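Local coordinates for protein Alpha/beta hydrolase (Paenibacillus sp. VTT E-133280, PDB 6TJ2) that probably hydrolyses methyl salicylate as an extracellular esterase of the alpha/beta-hydrolase fold, much like tobacco salicylic acid binding protein 2, at residues His51-Thr56 with Pro203-Thr208; Ser227-Thr232 with Lys273-Leu278; Asp234-Gln239 with Gly262-Thr267; Leu45-Ile50 with Leu70-Tyr75. All coordinates share one frame; numbering follows the deposited sequence.

How the contacts relate
All four contacts belong to one alpha/beta-hydrolase fold built on a parallel six-stranded sheet. Contact 4 pairs strand 46-50 with the edge strand 73-75, one of the two outermost, and the first of these runs straight into His51-Thr56, where contact 1 meets the chain near strand 205-206. Contact 2 packs strand 226-231 against helix 272-283. Contact 3, nested in the loop that contact 2 closes, joins the turns after strands 226-231 and 256-260, its centre about 12 Å from that of contact 2. Contacts 1 and 3 lie about 16 Å apart between centres, yet touch through Met265 CE, 3.6 Å from Ser53 O. Contacts 2 and 4 thus sit in the sheet framework, contacts 1 and 3 around the probable catalytic centre.

Contact 1 (His51-Thr56 with Pro203-Thr208); sequences HGSWAT and PPEPAT
Glu205 lies against Trp54 in two ways at once, with its CB over the indole and its carboxylate at the tryptophan's backbone. Glu205 CB sits 3.7 Å from the centroid of the five-membered ring of Trp54, a CH-pi contact shifted toward NE1, which is 3.3 Å from Glu205 CB. From there CG runs anti to the backbone N (chi1 -174°), and the bend at chi2 (71°) swings the carboxylate carbon back toward Ser53. Glu205 OE1 then accepts a nearly straight hydrogen bond from Trp54 N at 2.9 Å, the donor standing above the carboxylate plane. The other oxygen has a stronger partner in His82 NE2; its link with Ser53, where Ser53 OG is 2.9 Å from Glu205 OE2, is weak. Trp54 N and His82 NE2, one on each oxygen, would hold the rotation of this buried carboxylate.

Pro203 works from the other end. Its carbonyl O lies at the edge of the indole, near the ring plane, 3.2 Å from Trp54 CD1, and also receives a CA-H...O contact from Trp54 CA. The proline ring covers the next peptide, Pro203 CD coming within 3.9 Å of Ala55 N, while CG reaches Thr56 CG2. Trp54 NE1 is satisfied by Ile175 O, on the strand paired with 205-206, so the indole is held from both strands of that small two-stranded antiparallel sheet. His51-Thr56 begins with the His-Gly pair that follows the first sheet strand in many alpha/beta-hydrolases, a loop that commonly helps form the oxyanion hole; here it is tied to what is probably the cap, the helical insertion between strands 134-139 and 226-231.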
loop_
_atom_site.group_PDB
_atom_site.type_symbol
_atom_site.label_atom_id
_atom_site.label_comp_id
_atom_site.label_asym_id
_atom_site.label_seq_id
_atom_site.Cartn_x
_atom_site.Cartn_y
_atom_site.Cartn_z
ATOM N N HIS A 51 -18.079 -0.750 -18.184
ATOM C CA HIS A 51 -18.314 -1.463 -16.928
ATOM C C HIS A 51 -17.738 -2.882 -17.007
ATOM O O HIS A 51 -17.466 -3.389 -18.106
ATOM C CB HIS A 51 -19.774 -1.481 -16.531
ATOM C CG HIS A 51 -20.676 -2.313 -17.407
ATOM N ND1 HIS A 51 -20.707 -3.690 -17.326
ATOM C CD2 HIS A 51 -21.523 -1.972 -18.399
ATOM C CE1 HIS A 51 -21.595 -4.158 -18.200
ATOM N NE2 HIS A 51 -22.102 -3.135 -18.877
ATOM N N GLY A 52 -17.691 -3.514 -15.858
ATOM C CA GLY A 52 -17.252 -4.891 -15.742
ATOM C C GLY A 52 -18.385 -5.840 -15.444
ATOM O O GLY A 52 -19.557 -5.578 -15.794
ATOM N N SER A 53 -18.056 -6.990 -14.905
ATOM C CA SER A 53 -19.027 -8.076 -14.667
ATOM C C SER A 53 -19.943 -7.736 -13.491
ATOM O O SER A 53 -19.612 -6.889 -12.597
ATOM C CB SER A 53 -18.329 -9.383 -14.445
ATOM O OG SER A 53 -17.571 -9.764 -15.558
ATOM N N TRP A 54 -21.108 -8.358 -13.456
ATOM C CA TRP A 54 -22.078 -8.174 -12.359
ATOM C C TRP A 54 -22.458 -6.677 -12.314
ATOM O O TRP A 54 -22.587 -6.128 -11.219
ATOM C CB TRP A 54 -21.559 -8.691 -11.031
ATOM C CG TRP A 54 -21.120 -10.106 -11.085
ATOM C CD1 TRP A 54 -21.913 -11.208 -11.256
ATOM C CD2 TRP A 54 -19.781 -10.603 -11.146
ATOM N NE1 TRP A 54 -21.156 -12.343 -11.354
ATOM C CE2 TRP A 54 -19.828 -12.000 -11.288
ATOM C CE3 TRP A 54 -18.536 -9.960 -11.013
ATOM C CZ2 TRP A 54 -18.660 -12.762 -11.403
ATOM C CZ3 TRP A 54 -17.402 -10.725 -11.101
ATOM C CH2 TRP A 54 -17.471 -12.084 -11.285
ATOM N N ALA A 55 -22.592 -6.048 -13.450
ATOM C CA ALA A 55 -22.825 -4.607 -13.544
ATOM C C ALA A 55 -23.469 -4.328 -14.891
ATOM O O ALA A 55 -23.400 -5.115 -15.826
ATOM C CB ALA A 55 -21.566 -3.831 -13.368
ATOM N N THR A 56 -24.074 -3.174 -15.006
ATOM C CA THR A 56 -24.623 -2.622 -16.249
ATOM C C THR A 56 -24.016 -1.232 -16.469
ATOM O O THR A 56 -23.223 -0.720 -15.644
ATOM C CB THR A 56 -26.148 -2.498 -16.177
ATOM O OG1 THR A 56 -26.514 -1.490 -15.234
ATOM C CG2 THR A 56 -26.813 -3.798 -15.779
ATOM N N PRO A 203 -26.313 -7.990 -11.434
ATOM C CA PRO A 203 -26.975 -9.155 -12.030
ATOM C C PRO A 203 -26.043 -10.311 -12.252
ATOM O O PRO A 203 -24.818 -10.150 -12.250
ATOM C CB PRO A 203 -27.517 -8.677 -13.376
ATOM C CG PRO A 203 -26.833 -7.387 -13.636
ATOM C CD PRO A 203 -26.237 -6.856 -12.358
ATOM N N PRO A 204 -26.583 -11.522 -12.420
ATOM C CA PRO A 204 -25.740 -12.666 -12.772
ATOM C C PRO A 204 -24.950 -12.377 -14.030
ATOM O O PRO A 204 -25.434 -11.680 -14.938
ATOM C CB PRO A 204 -26.757 -13.808 -13.026
ATOM C CG PRO A 204 -27.955 -13.402 -12.183
ATOM C CD PRO A 204 -28.028 -11.893 -12.336
ATOM N N GLU A 205 -23.770 -12.948 -14.112
ATOM C CA GLU A 205 -22.841 -12.697 -15.212
ATOM C C GLU A 205 -22.837 -13.879 -16.170
ATOM O O GLU A 205 -22.507 -15.005 -15.774
ATOM C CB GLU A 205 -21.428 -12.477 -14.669
ATOM C CG GLU A 205 -20.437 -12.059 -15.760
ATOM C CD GLU A 205 -20.653 -10.646 -16.285
ATOM O OE1 GLU A 205 -21.556 -9.924 -15.839
ATOM O OE2 GLU A 205 -19.907 -10.252 -17.237
ATOM N N PRO A 206 -23.027 -13.643 -17.475
ATOM C CA PRO A 206 -22.792 -14.705 -18.468
ATOM C C PRO A 206 -21.328 -15.134 -18.431
ATOM O O PRO A 206 -20.426 -14.282 -18.456
ATOM C CB PRO A 206 -23.109 -14.052 -19.802
ATOM C CG PRO A 206 -23.939 -12.843 -19.490
ATOM C CD PRO A 206 -23.501 -12.408 -18.099
ATOM N N ALA A 207 -21.050 -16.434 -18.319
ATOM C CA ALA A 207 -19.736 -16.868 -17.840
ATOM C C ALA A 207 -18.702 -16.996 -18.958
ATOM O O ALA A 207 -17.509 -16.920 -18.657
ATOM C CB ALA A 207 -19.840 -18.184 -17.111
ATOM N N THR A 208 -19.076 -17.257 -20.194
ATOM C CA THR A 208 -18.078 -17.602 -21.227
ATOM C C THR A 208 -16.966 -16.564 -21.334
ATOM O O THR A 208 -15.793 -16.933 -21.360
ATOM C CB THR A 208 -18.726 -17.924 -22.561
ATOM O OG1 THR A 208 -19.588 -19.049 -22.356
ATOM C CG2 THR A 208 -17.711 -18.089 -23.662
#

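Contact 2 (Ser227-Thr232 with Lys273-Leu278); sequences SYLYLT and KMMAEL
Leu231 carries CG anti to its carbonyl carbon (chi1 -51°), while the Met275 chain is bent at both chi2 (-57°) and chi3, and the two side chains meet tip to tip. Leu231 CD1 touches the sulfur, 3.8 Å from Met275 SD, and has the methyl CE close by as well. Its other branch, Leu231 CD2, turns to the next turn of the helix, lying 4.0 Å from Leu278 CD1. One leucine of the strand is thus wedged between two side chains from successive turns of the helix.

Two residues back, Leu229 crosses Leu278 at about a right angle. Both of its methyls straddle the same carbon: Leu229 CD1 is 3.8 Å and Leu229 CD2 4.0 Å from Leu278 CB. Leu229 CD2 also comes loosely near Met275 CE. Every one of these four side chains is buried, and the contact between them is wholly apolar. An alanine in place of Leu231 would probably open a gap between Met275 SD and Leu278 CD1, leaving the methionine tip freer to turn.

The axes of strand 227-231 and helix 273-278 run nearly antiparallel, at 154°, and approach to 10.7 Å. Tyr228 and Tyr230 point to the other face of the sheet, where helix 244-250 packs. Met275 and Ala276 also meet helix 61-69, so the C-terminal helix 272-283 shares one face of the central sheet with it, the layered alpha-beta-alpha sandwich of the alpha/beta-hydrolase fold.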
loop_
_atom_site.group_PDB
_atom_site.type_symbol
_atom_site.label_atom_id
_atom_site.label_comp_id
_atom_site.label_asym_id
_atom_site.label_seq_id
_atom_site.Cartn_x
_atom_site.Cartn_y
_atom_site.Cartn_z
ATOM N N SER A 227 -2.863 4.377 -18.292
ATOM C CA SER A 227 -2.917 4.688 -16.859
ATOM C C SER A 227 -3.574 3.567 -16.107
ATOM O O SER A 227 -4.393 2.806 -16.689
ATOM C CB SER A 227 -3.680 5.961 -16.592
ATOM O OG SER A 227 -3.123 7.043 -17.314
ATOM N N TYR A 228 -3.255 3.471 -14.834
ATOM C CA TYR A 228 -3.926 2.548 -13.917
ATOM C C TYR A 228 -4.374 3.349 -12.734
ATOM O O TYR A 228 -3.538 3.963 -12.027
ATOM C CB TYR A 228 -3.029 1.382 -13.493
ATOM C CG TYR A 228 -3.803 0.183 -12.983
ATOM C CD1 TYR A 228 -4.365 0.161 -11.713
ATOM C CD2 TYR A 228 -4.027 -0.931 -13.797
ATOM C CE1 TYR A 228 -5.151 -0.874 -11.273
ATOM C CE2 TYR A 228 -4.815 -1.988 -13.352
ATOM C CZ TYR A 228 -5.407 -1.930 -12.123
ATOM O OH TYR A 228 -6.207 -2.977 -11.707
ATOM N N LEU A 229 -5.686 3.368 -12.498
ATOM C CA LEU A 229 -6.340 4.023 -11.363
ATOM C C LEU A 229 -6.717 2.945 -10.355
ATOM O O LEU A 229 -7.484 2.051 -10.690
ATOM C CB LEU A 229 -7.551 4.829 -11.890
ATOM C CG LEU A 229 -8.420 5.448 -10.786
ATOM C CD1 LEU A 229 -7.654 6.342 -9.806
ATOM C CD2 LEU A 229 -9.612 6.205 -11.398
ATOM N N TYR A 230 -6.133 3.006 -9.160
ATOM C CA TYR A 230 -6.254 1.984 -8.128
ATOM C C TYR A 230 -6.840 2.542 -6.877
ATOM O O TYR A 230 -6.303 3.556 -6.383
ATOM C CB TYR A 230 -4.872 1.386 -7.846
ATOM C CG TYR A 230 -4.846 0.351 -6.760
ATOM C CD1 TYR A 230 -4.030 0.543 -5.674
ATOM C CD2 TYR A 230 -5.647 -0.779 -6.797
ATOM C CE1 TYR A 230 -3.926 -0.419 -4.693
ATOM C CE2 TYR A 230 -5.605 -1.708 -5.770
ATOM C CZ TYR A 230 -4.734 -1.529 -4.735
ATOM O OH TYR A 230 -4.693 -2.532 -3.760
ATOM N N LEU A 231 -7.854 1.913 -6.336
ATOM C CA LEU A 231 -8.405 2.247 -5.023
ATOM C C LEU A 231 -7.925 1.222 -3.999
ATOM O O LEU A 231 -8.032 0.027 -4.218
ATOM C CB LEU A 231 -9.924 2.337 -5.037
ATOM C CG LEU A 231 -10.536 3.219 -6.117
ATOM C CD1 LEU A 231 -12.055 3.216 -6.009
ATOM C CD2 LEU A 231 -10.015 4.656 -6.017
ATOM N N THR A 232 -7.363 1.711 -2.887
ATOM C CA THR A 232 -6.511 0.827 -2.057
ATOM C C THR A 232 -7.295 -0.164 -1.191
ATOM O O THR A 232 -6.637 -1.060 -0.659
ATOM C CB THR A 232 -5.583 1.638 -1.165
ATOM O OG1 THR A 232 -6.335 2.354 -0.190
ATOM C CG2 THR A 232 -4.706 2.599 -1.949
ATOM N N LYS A 273 -17.909 12.588 -6.954
ATOM C CA LYS A 273 -17.107 13.764 -7.305
ATOM C C LYS A 273 -15.628 13.433 -7.164
ATOM O O LYS A 273 -14.835 13.764 -8.048
ATOM C CB LYS A 273 -17.515 14.940 -6.418
ATOM C CG LYS A 273 -16.793 16.235 -6.749
ATOM C CD LYS A 273 -17.081 17.334 -5.743
ATOM C CE LYS A 273 -16.014 18.412 -5.747
ATOM N NZ LYS A 273 -16.604 19.752 -5.510
ATOM N N MET A 274 -15.280 12.776 -6.071
ATOM C CA MET A 274 -13.887 12.348 -5.866
ATOM C C MET A 274 -13.444 11.375 -6.981
ATOM O O MET A 274 -12.344 11.515 -7.550
ATOM C CB MET A 274 -13.763 11.689 -4.498
ATOM C CG MET A 274 -12.378 11.239 -4.179
ATOM S SD MET A 274 -12.324 10.003 -2.860
ATOM C CE MET A 274 -12.886 8.585 -3.819
ATOM N N MET A 275 -14.311 10.456 -7.362
ATOM C CA MET A 275 -13.985 9.521 -8.440
ATOM C C MET A 275 -13.795 10.206 -9.776
ATOM O O MET A 275 -12.849 9.893 -10.522
ATOM C CB MET A 275 -15.031 8.406 -8.581
ATOM C CG MET A 275 -15.074 7.455 -7.413
ATOM S SD MET A 275 -13.464 6.636 -7.041
ATOM C CE MET A 275 -12.997 6.172 -8.703
ATOM N N ALA A 276 -14.658 11.165 -10.097
ATOM C CA ALA A 276 -14.510 11.951 -11.339
ATOM C C ALA A 276 -13.163 12.650 -11.336
ATOM O O ALA A 276 -12.452 12.624 -12.335
ATOM C CB ALA A 276 -15.663 12.924 -11.435
ATOM N N GLU A 277 -12.772 13.239 -10.217
ATOM C CA GLU A 277 -11.469 13.922 -10.148
ATOM C C GLU A 277 -10.327 12.935 -10.369
ATOM O O GLU A 277 -9.366 13.274 -11.067
ATOM C CB GLU A 277 -11.333 14.644 -8.813
ATOM C CG GLU A 277 -12.306 15.787 -8.636
ATOM C CD GLU A 277 -12.316 16.299 -7.196
ATOM O OE1 GLU A 277 -11.680 15.669 -6.297
ATOM O OE2 GLU A 277 -12.959 17.316 -6.965
ATOM N N LEU A 278 -10.421 11.756 -9.808
ATOM C CA LEU A 278 -9.393 10.738 -10.017
ATOM C C LEU A 278 -9.313 10.279 -11.463
ATOM O O LEU A 278 -8.216 10.063 -12.031
ATOM C CB LEU A 278 -9.594 9.513 -9.123
ATOM C CG LEU A 278 -9.335 9.770 -7.631
ATOM C CD1 LEU A 278 -9.852 8.623 -6.812
ATOM C CD2 LEU A 278 -7.834 10.016 -7.383
#

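Contact 3 (Asp234-Gln239 with Gly262-Thr267); sequences DTAIPQ and GDHMTT
Asp234 and His264 make the tight part of this contact. The ND1-H of His264 points to Asp234 OD2 at 2.7 Å, using the syn lone pair of that oxygen, and the acceptor lies in the imidazole plane. The carboxylate itself is turned 71° from the ring. Its other oxygen is occupied: Ala236 N donates to Asp234 OD1 at 3.0 Å in an almost straight bond, closing an Asx turn. That turn also brings Ala236 CB over the middle of the imidazole, 3.4 Å from the ring centroid of His264, as a close CH-pi contact. Edge and face of the ring are therefore both set by one short turn, and Phe186 adds a perpendicular ring.

The backbones run close here, Asp234 CA lying 4.0 Å from Asp263 CA, but they are joined through a water and not by a direct bond. Water 1 accepts from Thr235 N at 2.9 Å and from His264 N at 3.1 Å. Farther along, Thr235 packs on Phe257 of the second subunit.

With Ser117 on what looks like a nucleophile elbow, Asp234 and His264 fit a Ser-His-Asp triad, in which the carboxylate would probably orient the imidazole and help it relay a proton from the serine.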
loop_
_atom_site.group_PDB
_atom_site.type_symbol
_atom_site.label_atom_id
_atom_site.label_comp_id
_atom_site.label_asym_id
_atom_site.label_seq_id
_atom_site.Cartn_x
_atom_site.Cartn_y
_atom_site.Cartn_z
ATOM N N ASP A 234 -9.720 -1.983 -2.670
ATOM C CA ASP A 234 -10.402 -2.868 -3.660
ATOM C C ASP A 234 -9.849 -4.282 -3.517
ATOM O O ASP A 234 -8.646 -4.553 -3.807
ATOM C CB ASP A 234 -10.221 -2.332 -5.062
ATOM C CG ASP A 234 -11.116 -3.088 -6.031
ATOM O OD1 ASP A 234 -11.395 -4.272 -5.777
ATOM O OD2 ASP A 234 -11.597 -2.423 -6.986
ATOM N N THR A 235 -10.709 -5.186 -3.086
ATOM C CA THR A 235 -10.391 -6.584 -2.800
ATOM C C THR A 235 -11.236 -7.521 -3.680
ATOM O O THR A 235 -11.373 -8.693 -3.346
ATOM C CB THR A 235 -10.649 -6.884 -1.336
ATOM O OG1 THR A 235 -11.979 -6.520 -0.974
ATOM C CG2 THR A 235 -9.701 -6.134 -0.446
ATOM N N ALA A 236 -11.777 -7.064 -4.792
ATOM C CA ALA A 236 -12.626 -7.946 -5.602
ATOM C C ALA A 236 -11.785 -9.099 -6.093
ATOM O O ALA A 236 -12.285 -10.223 -6.171
ATOM C CB ALA A 236 -13.323 -7.183 -6.692
ATOM N N ILE A 237 -10.525 -8.875 -6.406
ATOM C CA ILE A 237 -9.507 -9.953 -6.422
ATOM C C ILE A 237 -8.702 -9.730 -5.153
ATOM O O ILE A 237 -8.374 -8.583 -4.814
ATOM C CB ILE A 237 -8.700 -9.931 -7.740
ATOM C CG1 ILE A 237 -7.800 -11.159 -7.832
ATOM C CG2 ILE A 237 -7.940 -8.613 -7.921
ATOM C CD1 ILE A 237 -7.335 -11.383 -9.251
ATOM N N PRO A 238 -8.407 -10.781 -4.393
ATOM C CA PRO A 238 -7.715 -10.595 -3.121
ATOM C C PRO A 238 -6.390 -9.840 -3.259
ATOM O O PRO A 238 -5.636 -10.045 -4.230
ATOM C CB PRO A 238 -7.477 -12.047 -2.651
ATOM C CG PRO A 238 -8.581 -12.854 -3.291
ATOM C CD PRO A 238 -8.829 -12.180 -4.638
ATOM N N GLN A 239 -6.094 -8.952 -2.335
ATOM C CA GLN A 239 -4.797 -8.292 -2.295
ATOM C C GLN A 239 -3.682 -9.280 -1.902
ATOM O O GLN A 239 -3.934 -10.219 -1.167
ATOM C CB GLN A 239 -4.836 -7.083 -1.371
ATOM C CG GLN A 239 -5.842 -6.056 -1.883
ATOM C CD GLN A 239 -5.891 -4.731 -1.192
ATOM O OE1 GLN A 239 -6.746 -3.842 -1.535
ATOM N NE2 GLN A 239 -5.021 -4.490 -0.247
ATOM N N GLY A 262 -10.956 3.817 -1.736
ATOM C CA GLY A 262 -12.235 3.182 -2.013
ATOM C C GLY A 262 -12.123 1.709 -2.290
ATOM O O GLY A 262 -11.099 1.104 -2.075
ATOM N N ASP A 263 -13.239 1.163 -2.772
ATOM C CA ASP A 263 -13.353 -0.296 -3.010
ATOM C C ASP A 263 -13.945 -0.557 -4.389
ATOM O O ASP A 263 -14.024 0.349 -5.210
ATOM C CB ASP A 263 -14.148 -0.925 -1.863
ATOM C CG ASP A 263 -15.597 -0.516 -1.881
ATOM O OD1 ASP A 263 -16.065 0.050 -2.919
ATOM O OD2 ASP A 263 -16.291 -0.820 -0.848
ATOM N N HIS A 264 -14.277 -1.803 -4.678
ATOM C CA HIS A 264 -14.642 -2.151 -6.050
ATOM C C HIS A 264 -15.939 -1.503 -6.518
ATOM O O HIS A 264 -15.975 -1.004 -7.647
ATOM C CB HIS A 264 -14.745 -3.683 -6.170
ATOM C CG HIS A 264 -14.563 -4.183 -7.553
ATOM N ND1 HIS A 264 -13.440 -3.917 -8.271
ATOM C CD2 HIS A 264 -15.327 -4.994 -8.346
ATOM C CE1 HIS A 264 -13.478 -4.574 -9.410
ATOM N NE2 HIS A 264 -14.624 -5.232 -9.520
ATOM N N MET A 265 -16.987 -1.548 -5.720
ATOM C CA MET A 265 -18.327 -1.122 -6.238
ATOM C C MET A 265 -19.043 -0.112 -5.350
ATOM O O MET A 265 -20.092 0.378 -5.801
ATOM C CB MET A 265 -19.216 -2.330 -6.496
ATOM C CG MET A 265 -18.625 -3.218 -7.524
ATOM S SD MET A 265 -19.878 -4.365 -8.123
ATOM C CE MET A 265 -19.147 -4.922 -9.654
ATOM N N THR A 266 -18.520 0.312 -4.210
ATOM C CA THR A 266 -19.217 1.343 -3.390
ATOM C C THR A 266 -18.893 2.740 -3.926
ATOM O O THR A 266 -19.774 3.598 -4.082
ATOM C CB THR A 266 -18.738 1.259 -1.940
ATOM O OG1 THR A 266 -18.914 -0.074 -1.457
ATOM C CG2 THR A 266 -19.421 2.255 -1.034
ATOM N N THR A 267 -17.612 3.010 -4.136
ATOM C CA THR A 267 -17.105 4.392 -4.175
ATOM C C THR A 267 -17.603 5.135 -5.378
ATOM O O THR A 267 -17.842 6.355 -5.292
ATOM C CB THR A 267 -15.581 4.355 -4.077
ATOM O OG1 THR A 267 -15.188 3.371 -3.109
ATOM C CG2 THR A 267 -14.976 5.702 -3.693
HETATM O O HOH W 1 -13.451 -4.203 -2.907
#

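Contact 4 (Leu45-Ile50 with Leu70-Tyr75); sequences LTFVLI and LGHTVY
Thr73 N donates to Leu45 O, the first of four backbone hydrogen bonds between two parallel strands. Phe47 N to Thr73 O and Tyr75 N to Phe47 O follow, and Leu49 N to Tyr75 O ends the run, all four at 2.8 to 2.9 Å. CA-H...O contacts from Thr46, Val74 and Val48 fill in between. At the Leu45 end of this ladder a side chain adds one more bond: Leu45 N donates to His72 ND1 at 2.9 Å, close to the imidazole plane.

The strands are the two arms of a beta-alpha-beta unit, connected by helix 61-69. That helix ends in a Schellman motif at Gly71, and the chain then turns into an outermost strand of the sheet.

Among the rings, Phe47 presents its edge to the face of His72, the planes 80° apart. An alanine at His72 would probably leave Leu45 N without this acceptor and the edge of Phe47 without its aromatic partner.

Apolar contacts divide between the two faces of the sheet. Phe47, Leu49 and Val74 lie on the helix 61-69 side, where Leu49 CD1 is 3.6 Å from Val74 CG1. On the other face, Thr46 CG2 reaches the rim of the tyrosine ring, 3.7 Å from Tyr75 CE1, and Val48 rests on Tyr75 CB.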
loop_
_atom_site.group_PDB
_atom_site.type_symbol
_atom_site.label_atom_id
_atom_site.label_comp_id
_atom_site.label_asym_id
_atom_site.label_seq_id
_atom_site.Cartn_x
_atom_site.Cartn_y
_atom_site.Cartn_z
ATOM N N LEU A 45 -12.168 16.640 -21.684
ATOM C CA LEU A 45 -11.854 15.263 -22.080
ATOM C C LEU A 45 -13.155 14.566 -22.517
ATOM O O LEU A 45 -14.257 14.934 -22.063
ATOM C CB LEU A 45 -11.245 14.504 -20.894
ATOM C CG LEU A 45 -9.916 15.064 -20.387
ATOM C CD1 LEU A 45 -9.524 14.293 -19.142
ATOM C CD2 LEU A 45 -8.831 14.972 -21.409
ATOM N N THR A 46 -13.001 13.561 -23.370
ATOM C CA THR A 46 -14.125 12.700 -23.722
ATOM C C THR A 46 -13.778 11.328 -23.159
ATOM O O THR A 46 -12.712 10.788 -23.494
ATOM C CB THR A 46 -14.363 12.648 -25.220
ATOM O OG1 THR A 46 -14.757 13.977 -25.608
ATOM C CG2 THR A 46 -15.436 11.660 -25.615
ATOM N N PHE A 47 -14.638 10.770 -22.351
ATOM C CA PHE A 47 -14.494 9.416 -21.747
ATOM C C PHE A 47 -15.490 8.481 -22.406
ATOM O O PHE A 47 -16.691 8.815 -22.582
ATOM C CB PHE A 47 -14.808 9.487 -20.259
ATOM C CG PHE A 47 -13.753 10.176 -19.456
ATOM C CD1 PHE A 47 -12.737 9.444 -18.817
ATOM C CD2 PHE A 47 -13.855 11.533 -19.222
ATOM C CE1 PHE A 47 -11.788 10.113 -18.053
ATOM C CE2 PHE A 47 -12.925 12.180 -18.425
ATOM C CZ PHE A 47 -11.909 11.456 -17.836
ATOM N N VAL A 48 -15.052 7.264 -22.661
ATOM C CA VAL A 48 -15.903 6.090 -22.958
ATOM C C VAL A 48 -15.681 5.109 -21.812
ATOM O O VAL A 48 -14.556 4.578 -21.690
ATOM C CB VAL A 48 -15.580 5.476 -24.324
ATOM C CG1 VAL A 48 -16.413 4.236 -24.571
ATOM C CG2 VAL A 48 -15.821 6.465 -25.471
ATOM N N LEU A 49 -16.691 4.915 -20.974
ATOM C CA LEU A 49 -16.586 4.139 -19.724
ATOM C C LEU A 49 -17.173 2.757 -19.959
ATOM O O LEU A 49 -18.336 2.691 -20.360
ATOM C CB LEU A 49 -17.280 4.812 -18.557
ATOM C CG LEU A 49 -16.909 6.278 -18.322
ATOM C CD1 LEU A 49 -17.684 6.796 -17.152
ATOM C CD2 LEU A 49 -15.417 6.440 -18.044
ATOM N N ILE A 50 -16.396 1.727 -19.698
ATOM C CA ILE A 50 -16.761 0.295 -19.911
ATOM C C ILE A 50 -16.862 -0.380 -18.563
ATOM O O ILE A 50 -15.840 -0.561 -17.880
ATOM C CB ILE A 50 -15.742 -0.369 -20.832
ATOM C CG1 ILE A 50 -15.510 0.401 -22.138
ATOM C CG2 ILE A 50 -16.157 -1.827 -21.043
ATOM C CD1 ILE A 50 -16.791 0.627 -22.957
ATOM N N LEU A 70 -17.913 18.757 -14.609
ATOM C CA LEU A 70 -16.561 19.301 -14.799
ATOM C C LEU A 70 -16.319 19.699 -16.249
ATOM O O LEU A 70 -15.203 20.159 -16.543
ATOM C CB LEU A 70 -15.548 18.238 -14.345
ATOM C CG LEU A 70 -15.536 17.934 -12.859
ATOM C CD1 LEU A 70 -14.670 16.738 -12.551
ATOM C CD2 LEU A 70 -15.095 19.153 -12.067
ATOM N N GLY A 71 -17.286 19.491 -17.152
ATOM C CA GLY A 71 -17.181 19.913 -18.551
ATOM C C GLY A 71 -16.786 18.802 -19.491
ATOM O O GLY A 71 -16.506 19.083 -20.670
ATOM N N HIS A 72 -16.612 17.571 -18.999
ATOM C CA HIS A 72 -16.197 16.437 -19.840
ATOM C C HIS A 72 -17.406 15.783 -20.530
ATOM O O HIS A 72 -18.535 15.810 -19.993
ATOM C CB HIS A 72 -15.398 15.448 -18.965
ATOM C CG HIS A 72 -14.276 16.130 -18.269
ATOM N ND1 HIS A 72 -13.302 16.792 -18.977
ATOM C CD2 HIS A 72 -14.043 16.334 -16.959
ATOM C CE1 HIS A 72 -12.429 17.307 -18.099
ATOM N NE2 HIS A 72 -12.870 17.038 -16.884
ATOM N N THR A 73 -17.141 15.184 -21.656
ATOM C CA THR A 73 -18.126 14.403 -22.413
ATOM C C THR A 73 -17.968 12.931 -21.996
ATOM O O THR A 73 -16.831 12.467 -21.904
ATOM C CB THR A 73 -17.945 14.589 -23.907
ATOM O OG1 THR A 73 -18.129 15.988 -24.171
ATOM C CG2 THR A 73 -18.963 13.808 -24.707
ATOM N N VAL A 74 -19.070 12.296 -21.651
ATOM C CA VAL A 74 -18.979 10.930 -21.076
ATOM C C VAL A 74 -19.982 10.021 -21.791
ATOM O O VAL A 74 -21.198 10.314 -21.766
ATOM C CB VAL A 74 -19.225 10.912 -19.571
ATOM C CG1 VAL A 74 -19.033 9.514 -19.011
ATOM C CG2 VAL A 74 -18.350 11.918 -18.833
ATOM N N TYR A 75 -19.502 8.946 -22.368
ATOM C CA TYR A 75 -20.321 7.874 -22.995
ATOM C C TYR A 75 -20.226 6.638 -22.113
ATOM O O TYR A 75 -19.107 6.269 -21.670
ATOM C CB TYR A 75 -19.842 7.563 -24.401
ATOM C CG TYR A 75 -19.949 8.726 -25.337
ATOM C CD1 TYR A 75 -18.849 9.534 -25.605
ATOM C CD2 TYR A 75 -21.154 9.056 -25.905
ATOM C CE1 TYR A 75 -18.939 10.643 -26.425
ATOM C CE2 TYR A 75 -21.241 10.138 -26.761
ATOM C CZ TYR A 75 -20.149 10.922 -27.018
ATOM O OH TYR A 75 -20.261 12.001 -27.878
#